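Local coordinates for N-acyl-D-glutamate deacylase (Bordetella bronchiseptica, PDB 3GIP), which hydrolyses N-acyl-D-glutamate to D-glutamate and a carboxylate, as a zinc-containing deacylase of the amidohydrolase superfamily, at residues Ala168-Leu173 / Leu204-Ala209; Asp123-Phe128 / Leu177-Val182; Arg212-Ser217 / Gly241-Val246; Gly145-Arg150 / Tyr190-Val195. One frame throughout, in Å; residues are numbered along the deposited sequence.

Contact 1. Residues Ala168-Leu173 / Leu204-Ala209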
loop_
_atom_site.group_PDB
_atom_site.type_symbol
_atom_site.label_atom_id
_atom_site.label_comp_id
_atom_site.label_asym_id
_atom_site.label_seq_id
_atom_site.Cartn_x
_atom_site.Cartn_y
_atom_site.Cartn_z
ATOM N N ALA A 168 -23.308 -14.122 5.507
ATOM C CA ALA A 168 -22.141 -14.630 6.220
ATOM C C ALA A 168 -20.938 -13.737 5.940
ATOM O O ALA A 168 -20.167 -13.414 6.843
ATOM C CB ALA A 168 -21.840 -16.057 5.791
ATOM N N MET A 169 -20.777 -13.335 4.685
ATOM C CA MET A 169 -19.661 -12.469 4.329
ATOM C C MET A 169 -19.815 -11.113 5.008
ATOM O O MET A 169 -18.837 -10.526 5.475
ATOM C CB MET A 169 -19.571 -12.301 2.810
ATOM C CG MET A 169 -19.184 -13.580 2.078
ATOM S SD MET A 169 -18.766 -13.320 0.335
ATOM C CE MET A 169 -20.391 -13.334 -0.396
ATOM N N GLN A 170 -21.047 -10.619 5.080
ATOM C CA GLN A 170 -21.292 -9.341 5.726
ATOM C C GLN A 170 -21.017 -9.440 7.224
ATOM O O GLN A 170 -20.443 -8.528 7.816
ATOM C CB GLN A 170 -22.727 -8.878 5.459
ATOM C CG GLN A 170 -22.894 -8.274 4.071
ATOM C CD GLN A 170 -24.319 -7.887 3.746
ATOM O OE1 GLN A 170 -25.078 -7.448 4.616
ATOM N NE2 GLN A 170 -24.687 -8.024 2.480
ATOM N N ASP A 171 -21.410 -10.556 7.835
ATOM C CA ASP A 171 -21.176 -10.744 9.262
ATOM C C ASP A 171 -19.684 -10.875 9.548
ATOM O O ASP A 171 -19.194 -10.379 10.567
ATOM C CB ASP A 171 -21.915 -11.984 9.775
ATOM C CG ASP A 171 -23.422 -11.801 9.794
ATOM O OD1 ASP A 171 -23.882 -10.641 9.834
ATOM O OD2 ASP A 171 -24.149 -12.820 9.785
ATOM N N MET A 172 -18.963 -11.542 8.648
ATOM C CA MET A 172 -17.521 -11.706 8.803
ATOM C C MET A 172 -16.868 -10.333 8.695
ATOM O O MET A 172 -15.941 -10.011 9.438
ATOM C CB MET A 172 -16.960 -12.626 7.718
ATOM C CG MET A 172 -17.407 -14.075 7.824
ATOM S SD MET A 172 -16.604 -15.112 6.578
ATOM C CE MET A 172 -15.094 -15.499 7.411
ATOM N N LEU A 173 -17.357 -9.523 7.763
ATOM C CA LEU A 173 -16.818 -8.181 7.588
ATOM C C LEU A 173 -17.115 -7.356 8.835
ATOM O O LEU A 173 -16.246 -6.649 9.343
ATOM C CB LEU A 173 -17.436 -7.507 6.361
ATOM C CG LEU A 173 -17.144 -6.009 6.216
ATOM C CD1 LEU A 173 -15.639 -5.766 6.221
ATOM C CD2 LEU A 173 -17.766 -5.493 4.938
ATOM N N LEU A 204 -21.567 -5.455 1.184
ATOM C CA LEU A 204 -20.389 -5.277 2.022
ATOM C C LEU A 204 -20.136 -3.788 2.245
ATOM O O LEU A 204 -19.761 -3.367 3.342
ATOM C CB LEU A 204 -19.173 -5.928 1.357
ATOM C CG LEU A 204 -19.279 -7.453 1.232
ATOM C CD1 LEU A 204 -18.137 -7.997 0.383
ATOM C CD2 LEU A 204 -19.255 -8.075 2.621
ATOM N N ALA A 205 -20.354 -2.995 1.201
ATOM C CA ALA A 205 -20.156 -1.553 1.282
ATOM C C ALA A 205 -21.094 -0.908 2.304
ATOM O O ALA A 205 -20.716 0.046 2.987
ATOM C CB ALA A 205 -20.358 -0.920 -0.097
ATOM N N ARG A 206 -22.316 -1.426 2.413
ATOM C CA ARG A 206 -23.271 -0.881 3.375
ATOM C C ARG A 206 -22.768 -1.126 4.793
ATOM O O ARG A 206 -22.907 -0.271 5.672
ATOM C CB ARG A 206 -24.652 -1.524 3.205
ATOM C CG ARG A 206 -25.402 -1.110 1.949
ATOM C CD ARG A 206 -26.897 -1.398 2.086
ATOM N NE ARG A 206 -27.179 -2.818 2.298
ATOM C CZ ARG A 206 -27.159 -3.739 1.340
ATOM N NH1 ARG A 206 -26.872 -3.398 0.092
ATOM N NH2 ARG A 206 -27.426 -5.007 1.631
ATOM N N VAL A 207 -22.191 -2.302 5.016
ATOM C CA VAL A 207 -21.654 -2.649 6.323
ATOM C C VAL A 207 -20.492 -1.720 6.669
ATOM O O VAL A 207 -20.381 -1.240 7.796
ATOM C CB VAL A 207 -21.160 -4.115 6.351
ATOM C CG1 VAL A 207 -20.493 -4.422 7.683
ATOM C CG2 VAL A 207 -22.334 -5.058 6.113
ATOM N N ALA A 208 -19.626 -1.465 5.692
ATOM C CA ALA A 208 -18.481 -0.588 5.917
ATOM C C ALA A 208 -18.932 0.860 6.111
ATOM O O ALA A 208 -18.496 1.542 7.041
ATOM C CB ALA A 208 -17.514 -0.684 4.736
ATOM N N ALA A 209 -19.817 1.317 5.235
ATOM C CA ALA A 209 -20.321 2.685 5.291
ATOM C C ALA A 209 -20.979 3.014 6.630
ATOM O O ALA A 209 -20.784 4.102 7.176
ATOM C CB ALA A 209 -21.305 2.916 4.156
#
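L173 of helix 163-179 packs against L204 and V207 of helix 198-210. The amidohydrolase fold is a TIM-type barrel, and these are two neighbouring, nearly parallel helices of its outer layer. The short axes approach to 9.5 Å and cross at -25°. No hydrogen bond links them. It rests on van der Waals packing, mostly of side chains, with two methyls against backbone carbonyl oxygens.

L173 can be followed outward. Its CB faces L204 CD2 at 4.2 Å. CG is anti to the backbone N (chi1 169°), which brings it to 4.0 Å from V207 CG1. From there the CD2 branch does most of the touching. It meets the L204 CD2 methyl at 3.8 Å and V207 CB at 3.9 Å. The L173 and V207 side chains run past one another, pointing opposite ways. On the barrel side, F184 of strand 183-187 packs against L173, L204 and A208.

Q170 flanks this group with the aliphatic part of its chain. Its CG lies 3.9 Å from V207 CG2 and just as near L204 CD2, so the two aliphatic side chains share one glutamine methylene. The L204 CD2 branch also reaches the first helix's backbone, 3.8 Å from M169 O. R206, at the exposed edge, brings its guanidinium near the end of Q170. The closest approach is that of L173 CD2 to the backbone L204 O, at 3.3 Å.

Contact 2. Residues Asp123-Phe128 / Leu177-Val182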
loop_
_atom_site.group_PDB
_atom_site.type_symbol
_atom_site.label_atom_id
_atom_site.label_comp_id
_atom_site.label_asym_id
_atom_site.label_seq_id
_atom_site.Cartn_x
_atom_site.Cartn_y
_atom_site.Cartn_z
ATOM N N ASP A 123 -9.233 -15.343 12.003
ATOM C CA ASP A 123 -9.980 -14.097 11.877
ATOM C C ASP A 123 -9.099 -12.921 12.267
ATOM O O ASP A 123 -7.954 -13.102 12.682
ATOM C CB ASP A 123 -11.235 -14.117 12.761
ATOM C CG ASP A 123 -10.945 -14.538 14.193
ATOM O OD1 ASP A 123 -9.865 -14.197 14.722
ATOM O OD2 ASP A 123 -11.813 -15.203 14.799
ATOM N N VAL A 124 -9.633 -11.711 12.134
ATOM C CA VAL A 124 -8.870 -10.519 12.474
ATOM C C VAL A 124 -8.449 -10.509 13.940
ATOM O O VAL A 124 -7.333 -10.112 14.265
ATOM C CB VAL A 124 -9.663 -9.242 12.137
ATOM C CG1 VAL A 124 -8.893 -8.014 12.598
ATOM C CG2 VAL A 124 -9.901 -9.172 10.635
ATOM N N PRO A 125 -9.338 -10.934 14.853
ATOM C CA PRO A 125 -8.925 -10.931 16.258
ATOM C C PRO A 125 -7.653 -11.762 16.467
ATOM O O PRO A 125 -6.758 -11.366 17.212
ATOM C CB PRO A 125 -10.137 -11.525 16.966
ATOM C CG PRO A 125 -11.272 -10.973 16.158
ATOM C CD PRO A 125 -10.787 -11.185 14.733
ATOM N N ALA A 126 -7.576 -12.908 15.798
ATOM C CA ALA A 126 -6.413 -13.781 15.914
ATOM C C ALA A 126 -5.177 -13.109 15.318
ATOM O O ALA A 126 -4.087 -13.159 15.892
ATOM C CB ALA A 126 -6.681 -15.104 15.206
ATOM N N TYR A 127 -5.360 -12.472 14.167
ATOM C CA TYR A 127 -4.271 -11.783 13.485
ATOM C C TYR A 127 -3.732 -10.655 14.360
ATOM O O TYR A 127 -2.525 -10.553 14.592
ATOM C CB TYR A 127 -4.780 -11.233 12.149
ATOM C CG TYR A 127 -3.770 -10.446 11.343
ATOM C CD1 TYR A 127 -2.489 -10.942 11.106
ATOM C CD2 TYR A 127 -4.117 -9.220 10.770
ATOM C CE1 TYR A 127 -1.580 -10.239 10.314
ATOM C CE2 TYR A 127 -3.220 -8.514 9.979
ATOM C CZ TYR A 127 -1.957 -9.026 9.755
ATOM O OH TYR A 127 -1.072 -8.324 8.964
ATOM N N PHE A 128 -4.635 -9.817 14.857
ATOM C CA PHE A 128 -4.246 -8.703 15.709
ATOM C C PHE A 128 -3.632 -9.179 17.021
ATOM O O PHE A 128 -2.737 -8.533 17.563
ATOM C CB PHE A 128 -5.453 -7.800 15.985
ATOM C CG PHE A 128 -5.832 -6.919 14.824
ATOM C CD1 PHE A 128 -5.110 -6.959 13.633
ATOM C CD2 PHE A 128 -6.901 -6.035 14.930
ATOM C CE1 PHE A 128 -5.446 -6.126 12.565
ATOM C CE2 PHE A 128 -7.245 -5.199 13.868
ATOM C CZ PHE A 128 -6.516 -5.245 12.684
ATOM N N LEU A 177 -14.431 -5.437 11.211
ATOM C CA LEU A 177 -14.483 -4.009 11.495
ATOM C C LEU A 177 -14.592 -3.759 12.997
ATOM O O LEU A 177 -13.983 -2.832 13.528
ATOM C CB LEU A 177 -15.667 -3.364 10.771
ATOM C CG LEU A 177 -15.664 -3.468 9.240
ATOM C CD1 LEU A 177 -16.827 -2.666 8.679
ATOM C CD2 LEU A 177 -14.343 -2.936 8.685
ATOM N N GLU A 178 -15.370 -4.587 13.688
ATOM C CA GLU A 178 -15.516 -4.421 15.127
ATOM C C GLU A 178 -14.178 -4.711 15.803
ATOM O O GLU A 178 -13.868 -4.148 16.854
ATOM C CB GLU A 178 -16.612 -5.354 15.664
ATOM C CG GLU A 178 -17.976 -5.112 15.018
ATOM C CD GLU A 178 -19.069 -6.028 15.542
ATOM O OE1 GLU A 178 -18.781 -7.214 15.814
ATOM O OE2 GLU A 178 -20.224 -5.565 15.664
ATOM N N ALA A 179 -13.378 -5.575 15.181
ATOM C CA ALA A 179 -12.068 -5.937 15.717
ATOM C C ALA A 179 -11.024 -4.852 15.459
ATOM O O ALA A 179 -9.957 -4.854 16.074
ATOM C CB ALA A 179 -11.603 -7.262 15.119
ATOM N N GLY A 180 -11.322 -3.934 14.543
ATOM C CA GLY A 180 -10.381 -2.862 14.266
ATOM C C GLY A 180 -9.939 -2.686 12.824
ATOM O O GLY A 180 -9.153 -1.784 12.533
ATOM N N ALA A 181 -10.427 -3.531 11.921
ATOM C CA ALA A 181 -10.056 -3.414 10.511
ATOM C C ALA A 181 -10.540 -2.060 10.003
ATOM O O ALA A 181 -11.585 -1.572 10.429
ATOM C CB ALA A 181 -10.693 -4.533 9.701
ATOM N N VAL A 182 -9.782 -1.460 9.090
ATOM C CA VAL A 182 -10.142 -0.154 8.551
ATOM C C VAL A 182 -11.122 -0.194 7.381
ATOM O O VAL A 182 -11.561 0.849 6.898
ATOM C CB VAL A 182 -8.880 0.638 8.119
ATOM C CG1 VAL A 182 -8.052 0.995 9.338
ATOM C CG2 VAL A 182 -8.045 -0.183 7.140
#
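V124 and F128 are set against A179 by their first torsions. V124 holds CG1 anti to the backbone N (chi1 176°), and this methyl reaches A179 CB at 3.8 Å. F128 has CG anti to its carbonyl carbon (chi1 -76°). The same V124 CG1 also sits 3.4 Å above the F128 ring plane, over its centre. One methyl thus packs on a ring of its own helix and on the other segment.

The phenyl ring meets the backbone edge-on. A179 O lies in the ring plane, 3.5 Å from F128 CD2, and G180 C is 3.8 Å from F128 CE2. P125 closes the outer side, with its CG 3.9 Å from A179 CB. A176, one turn back, touches V124.

Two helix ends meet here. D123 is the N-cap of helix 124-133, and its OD1 accepts from A126 N at 2.8 Å. The backbone of G180 (phi 125°) calls for glycine: a CB would be jammed against A179 O and sit tight against F128 CE2. G180 also bonds to A478 through its backbone. The contact therefore joins a capped helix start to a Schellman motif, the turn that ends helix 163-179 before strand 183-187 of the TIM-type barrel.

Contact 3. Residues Arg212-Ser217 / Gly241-Val246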
loop_
_atom_site.group_PDB
_atom_site.type_symbol
_atom_site.label_atom_id
_atom_site.label_comp_id
_atom_site.label_asym_id
_atom_site.label_seq_id
_atom_site.Cartn_x
_atom_site.Cartn_y
_atom_site.Cartn_z
ATOM N N ARG A 212 -18.417 3.900 8.994
ATOM C CA ARG A 212 -17.468 4.871 8.465
ATOM C C ARG A 212 -16.131 4.213 8.142
ATOM O O ARG A 212 -15.070 4.734 8.483
ATOM C CB ARG A 212 -17.263 6.014 9.463
ATOM C CG ARG A 212 -18.540 6.774 9.786
ATOM C CD ARG A 212 -18.285 7.915 10.755
ATOM N NE ARG A 212 -19.522 8.599 11.126
ATOM C CZ ARG A 212 -20.515 8.034 11.807
ATOM N NH1 ARG A 212 -20.423 6.768 12.198
ATOM N NH2 ARG A 212 -21.604 8.734 12.096
ATOM N N ARG A 213 -16.197 3.057 7.488
ATOM C CA ARG A 213 -14.997 2.329 7.100
ATOM C C ARG A 213 -14.866 2.366 5.581
ATOM O O ARG A 213 -15.791 2.777 4.881
ATOM C CB ARG A 213 -15.057 0.888 7.619
ATOM C CG ARG A 213 -15.139 0.794 9.145
ATOM C CD ARG A 213 -13.952 1.464 9.836
ATOM N NE ARG A 213 -14.194 1.651 11.267
ATOM C CZ ARG A 213 -14.119 0.689 12.181
ATOM N NH1 ARG A 213 -13.798 -0.549 11.833
ATOM N NH2 ARG A 213 -14.391 0.965 13.451
ATOM N N LEU A 214 -13.725 1.923 5.070
ATOM C CA LEU A 214 -13.452 1.983 3.637
ATOM C C LEU A 214 -13.670 0.767 2.756
ATOM O O LEU A 214 -13.751 -0.373 3.217
ATOM C CB LEU A 214 -11.996 2.398 3.422
ATOM C CG LEU A 214 -11.490 3.779 3.814
ATOM C CD1 LEU A 214 -9.980 3.724 3.959
ATOM C CD2 LEU A 214 -11.891 4.796 2.757
ATOM N N HIS A 215 -13.760 1.055 1.461
ATOM C CA HIS A 215 -13.816 0.036 0.430
ATOM C C HIS A 215 -12.655 0.463 -0.454
ATOM O O HIS A 215 -12.732 1.516 -1.093
ATOM C CB HIS A 215 -15.068 0.082 -0.443
ATOM C CG HIS A 215 -14.959 -0.787 -1.663
ATOM N ND1 HIS A 215 -15.659 -0.543 -2.825
ATOM C CD2 HIS A 215 -14.209 -1.890 -1.903
ATOM C CE1 HIS A 215 -15.344 -1.456 -3.729
ATOM N NE2 HIS A 215 -14.465 -2.285 -3.194
ATOM N N THR A 216 -11.572 -0.305 -0.457
ATOM C CA THR A 216 -10.438 0.014 -1.323
ATOM C C THR A 216 -10.562 -1.008 -2.443
ATOM O O THR A 216 -10.984 -2.145 -2.207
ATOM C CB THR A 216 -9.083 -0.128 -0.599
ATOM O OG1 THR A 216 -8.849 -1.501 -0.266
ATOM C CG2 THR A 216 -9.073 0.714 0.670
ATOM N N SER A 217 -10.200 -0.631 -3.663
ATOM C CA SER A 217 -10.376 -1.565 -4.756
ATOM C C SER A 217 -9.351 -1.645 -5.866
ATOM O O SER A 217 -8.909 -0.630 -6.409
ATOM C CB SER A 217 -11.749 -1.322 -5.402
ATOM O OG SER A 217 -11.976 -2.193 -6.504
ATOM N N GLY A 241 -22.720 5.345 -0.106
ATOM C CA GLY A 241 -22.081 6.411 0.647
ATOM C C GLY A 241 -20.775 5.947 1.274
ATOM O O GLY A 241 -20.169 6.655 2.079
ATOM N N CYS A 242 -20.335 4.750 0.901
ATOM C CA CYS A 242 -19.104 4.191 1.444
ATOM C C CYS A 242 -17.854 4.878 0.899
ATOM O O CYS A 242 -17.680 4.990 -0.318
ATOM C CB CYS A 242 -19.031 2.693 1.132
ATOM S SG CYS A 242 -17.713 1.814 1.999
ATOM N N ALA A 243 -16.989 5.339 1.801
ATOM C CA ALA A 243 -15.740 5.980 1.399
ATOM C C ALA A 243 -15.019 4.973 0.504
ATOM O O ALA A 243 -14.962 3.781 0.818
ATOM C CB ALA A 243 -14.901 6.313 2.622
ATOM N N THR A 244 -14.450 5.456 -0.597
ATOM C CA THR A 244 -13.802 4.582 -1.568
ATOM C C THR A 244 -12.388 4.999 -1.947
ATOM O O THR A 244 -12.082 6.186 -2.021
ATOM C CB THR A 244 -14.648 4.541 -2.859
ATOM O OG1 THR A 244 -15.976 4.104 -2.541
ATOM C CG2 THR A 244 -14.038 3.610 -3.892
ATOM N N VAL A 245 -11.534 4.007 -2.188
ATOM C CA VAL A 245 -10.161 4.257 -2.612
ATOM C C VAL A 245 -9.885 3.402 -3.843
ATOM O O VAL A 245 -10.109 2.192 -3.827
ATOM C CB VAL A 245 -9.130 3.879 -1.524
ATOM C CG1 VAL A 245 -7.720 4.027 -2.077
ATOM C CG2 VAL A 245 -9.300 4.771 -0.304
ATOM N N VAL A 246 -9.431 4.036 -4.922
ATOM C CA VAL A 246 -9.098 3.310 -6.141
ATOM C C VAL A 246 -7.608 2.994 -6.047
ATOM O O VAL A 246 -6.766 3.884 -6.158
ATOM C CB VAL A 246 -9.356 4.157 -7.407
ATOM C CG1 VAL A 246 -8.993 3.346 -8.648
ATOM C CG2 VAL A 246 -10.820 4.587 -7.459
HETATM O O HOH W 1 -17.495 4.945 4.571
HETATM O O HOH W 2 -17.041 1.825 -3.555
#
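H215 and S217 hydrogen-bond to A243 and V245 in a parallel strand pairing inside the TIM-type barrel. Strands 214-218 and 243-246 are neighbours, joined by helix 226-240 as a beta-alpha-beta unit. Their short axes are 18° apart.

Three bonds hold the pair. H215 N donates to A243 O and V245 N donates to H215 O, both at 3.0 Å. S217 N then donates to V245 O at 2.8 Å, nearly along the C=O axis. H215 and V245 each use both N and O, the alternating pattern of parallel strands.

L214, T216, A243 and V245 are on one face. L214 CD2 is pressed to 3.4 Å from A243 CB, tighter than usual for two methyls. T216 and V245 lie side by side and point the same way, with T216 CG2 3.9 Å from V245 CB. V411 and F412 of helix 406-412 pack onto this face.

H215, S217, T244 and V246 are on the other. The H215 ring stacks with F184, and its NE2 is bonded to T186 OG1, which S217 OG also meets. The strand ends on H218, a zinc ligand.

At the start of the pair C242 SG packs near R213 O. There a water bridges the two backbones: it donates to R213 O and accepts from A243 N, each at 2.8 Å. T244 OG1 donates to C242 O. A second water lies in the plane of the H215 ring at its edge, 2.8 Å from H215 ND1, and donates to T244 OG1 at 2.7 Å.

Contact 4. Residues Gly145-Arg150 / Tyr190-Val195. With ACY (acetic acid), chain C.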
loop_
_atom_site.group_PDB
_atom_site.type_symbol
_atom_site.label_atom_id
_atom_site.label_comp_id
_atom_site.label_asym_id
_atom_site.label_seq_id
_atom_site.Cartn_x
_atom_site.Cartn_y
_atom_site.Cartn_z
ATOM N N GLY A 145 -9.856 -8.789 3.164
ATOM C CA GLY A 145 -10.027 -9.052 1.747
ATOM C C GLY A 145 -11.317 -9.723 1.328
ATOM O O GLY A 145 -11.752 -10.702 1.938
ATOM N N HIS A 146 -11.930 -9.191 0.277
ATOM C CA HIS A 146 -13.167 -9.742 -0.263
ATOM C C HIS A 146 -12.920 -11.175 -0.740
ATOM O O HIS A 146 -13.798 -12.033 -0.641
ATOM C CB HIS A 146 -13.660 -8.856 -1.416
ATOM C CG HIS A 146 -14.742 -9.473 -2.248
ATOM N ND1 HIS A 146 -15.931 -9.927 -1.718
ATOM C CD2 HIS A 146 -14.820 -9.686 -3.584
ATOM C CE1 HIS A 146 -16.694 -10.393 -2.691
ATOM N NE2 HIS A 146 -16.043 -10.257 -3.833
ATOM N N ALA A 147 -11.724 -11.442 -1.256
ATOM C CA ALA A 147 -11.410 -12.791 -1.705
ATOM C C ALA A 147 -11.469 -13.716 -0.492
ATOM O O ALA A 147 -12.027 -14.814 -0.564
ATOM C CB ALA A 147 -10.026 -12.833 -2.341
ATOM N N ASN A 148 -10.896 -13.266 0.622
ATOM C CA ASN A 148 -10.902 -14.050 1.855
ATOM C C ASN A 148 -12.337 -14.323 2.284
ATOM O O ASN A 148 -12.677 -15.446 2.666
ATOM C CB ASN A 148 -10.187 -13.300 2.982
ATOM C CG ASN A 148 -8.684 -13.314 2.831
ATOM O OD1 ASN A 148 -7.976 -13.962 3.603
ATOM N ND2 ASN A 148 -8.185 -12.595 1.833
ATOM N N LEU A 149 -13.174 -13.291 2.221
ATOM C CA LEU A 149 -14.570 -13.438 2.619
ATOM C C LEU A 149 -15.258 -14.511 1.790
ATOM O O LEU A 149 -15.926 -15.387 2.340
ATOM C CB LEU A 149 -15.312 -12.105 2.482
ATOM C CG LEU A 149 -14.796 -10.987 3.394
ATOM C CD1 LEU A 149 -15.607 -9.726 3.149
ATOM C CD2 LEU A 149 -14.899 -11.405 4.857
ATOM N N ARG A 150 -15.093 -14.450 0.471
ATOM C CA ARG A 150 -15.701 -15.442 -0.405
ATOM C C ARG A 150 -15.148 -16.839 -0.140
ATOM O O ARG A 150 -15.904 -17.806 -0.047
ATOM C CB ARG A 150 -15.470 -15.094 -1.880
ATOM C CG ARG A 150 -16.624 -14.365 -2.538
ATOM C CD ARG A 150 -16.558 -14.468 -4.058
ATOM N NE ARG A 150 -17.814 -14.040 -4.666
ATOM C CZ ARG A 150 -18.536 -14.784 -5.498
ATOM N NH1 ARG A 150 -18.127 -15.999 -5.833
ATOM N NH2 ARG A 150 -19.684 -14.323 -5.975
ATOM N N TYR A 190 -9.249 -10.332 -10.185
ATOM C CA TYR A 190 -8.815 -11.670 -9.785
ATOM C C TYR A 190 -9.949 -12.592 -9.356
ATOM O O TYR A 190 -11.043 -12.146 -9.009
ATOM C CB TYR A 190 -7.857 -11.589 -8.596
ATOM C CG TYR A 190 -6.646 -10.718 -8.789
ATOM C CD1 TYR A 190 -5.754 -10.951 -9.830
ATOM C CD2 TYR A 190 -6.365 -9.684 -7.895
ATOM C CE1 TYR A 190 -4.606 -10.179 -9.975
ATOM C CE2 TYR A 190 -5.222 -8.909 -8.031
ATOM C CZ TYR A 190 -4.347 -9.163 -9.072
ATOM O OH TYR A 190 -3.208 -8.401 -9.208
ATOM N N GLN A 191 -9.660 -13.887 -9.368
ATOM C CA GLN A 191 -10.621 -14.878 -8.913
ATOM C C GLN A 191 -10.379 -14.952 -7.412
ATOM O O GLN A 191 -9.242 -14.821 -6.956
ATOM C CB GLN A 191 -10.337 -16.239 -9.550
ATOM C CG GLN A 191 -10.659 -16.309 -11.026
ATOM C CD GLN A 191 -12.112 -15.995 -11.313
ATOM O OE1 GLN A 191 -13.017 -16.603 -10.738
ATOM N NE2 GLN A 191 -12.346 -15.044 -12.208
ATOM N N PRO A 192 -11.438 -15.161 -6.617
ATOM C CA PRO A 192 -12.839 -15.337 -7.011
ATOM C C PRO A 192 -13.649 -14.039 -7.000
ATOM O O PRO A 192 -14.829 -14.034 -7.353
ATOM C CB PRO A 192 -13.345 -16.322 -5.971
ATOM C CG PRO A 192 -12.672 -15.803 -4.731
ATOM C CD PRO A 192 -11.250 -15.513 -5.198
ATOM N N GLY A 193 -13.017 -12.940 -6.595
ATOM C CA GLY A 193 -13.717 -11.667 -6.535
ATOM C C GLY A 193 -14.413 -11.237 -7.814
ATOM O O GLY A 193 -15.478 -10.620 -7.772
ATOM N N ALA A 194 -13.815 -11.567 -8.953
ATOM C CA ALA A 194 -14.366 -11.205 -10.253
ATOM C C ALA A 194 -15.779 -11.737 -10.483
ATOM O O ALA A 194 -16.535 -11.187 -11.285
ATOM C CB ALA A 194 -13.439 -11.702 -11.357
ATOM N N VAL A 195 -16.129 -12.811 -9.780
ATOM C CA VAL A 195 -17.448 -13.422 -9.917
ATOM C C VAL A 195 -18.549 -12.568 -9.293
ATOM O O VAL A 195 -19.714 -12.655 -9.689
ATOM C CB VAL A 195 -17.471 -14.822 -9.253
ATOM C CG1 VAL A 195 -18.855 -15.442 -9.372
ATOM C CG2 VAL A 195 -16.429 -15.718 -9.901
HETATM C C ACY C . -1.578 -6.179 -7.057
HETATM O O ACY C . -2.631 -6.650 -7.419
HETATM O OXT ACY C . -1.523 -4.913 -6.645
HETATM C CH3 ACY C . -0.331 -7.017 -7.070
#
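R150, A147 and H146 meet P192, G193 and V195 largely through apolar contacts. A147 CB is 4.1 Å from P192 CD, and R150 CB is the same distance from P192 CG. The peptide bond before P192 is cis, and P192 points its CB toward the helix. Beside it, the H146 imidazole lies obliquely against G193 CA.

The arginine adds packing by a flat group. R150 has an unusual chi1 of -97°, then runs extended from CG to NE. Its CD passes 3.7 Å from P192 O. The guanidinium has P192 O and V195 CB over one face, and V195 CG1 comes to 3.7 Å from R150 NH1. The R150 and V195 side chains cross at about a right angle.

Both segments follow barrel strands, so the contact lies at the C-terminal end of the TIM-type barrel. Helix 146-153 starts directly after strand 139-145, with G145 as N-cap. The other segment is the loop that follows strand 183-187.

Polar bonds run mostly to other parts of the chain. R150 NH2 forms a salt bridge with E200 OE1, and R150 NH1 donates to A159 O. Within the loop, V195 N bonds to P192 O at 3.0 Å, a bond of the short 3-10 turn.

Y190 turns to the active-site side. Its ring meets that of the zinc ligand H218, and its OH also bonds to T289 OG1. The O of an acetate, probably from the crystallisation liquor, lies near the Y190 ring plane, at the ring edge. Y190 OH donates to the acetate O at 2.6 Å.

Contact 3 is the buried strand pairing, held by backbone bonds and waters. Contacts 1, 2 and 4 have no hydrogen bond between their segments and rest on side chains packed on one another and on backbone. Contact 1 is partly buried in the outer helical layer. Contact 2 is more buried and lies at the C-terminal end of the same helix, 163-179. Contact 4 is buried too, and its loop carries Y190 to an acetate. Contact 1 meets contact 4 where M169 packs on R150, and contact 3 where A208 O is probably bonded to R213 N. R213 also ties contact 3 to contact 2 through L177 O. Contact 4 touches neither contact 2 nor contact 3.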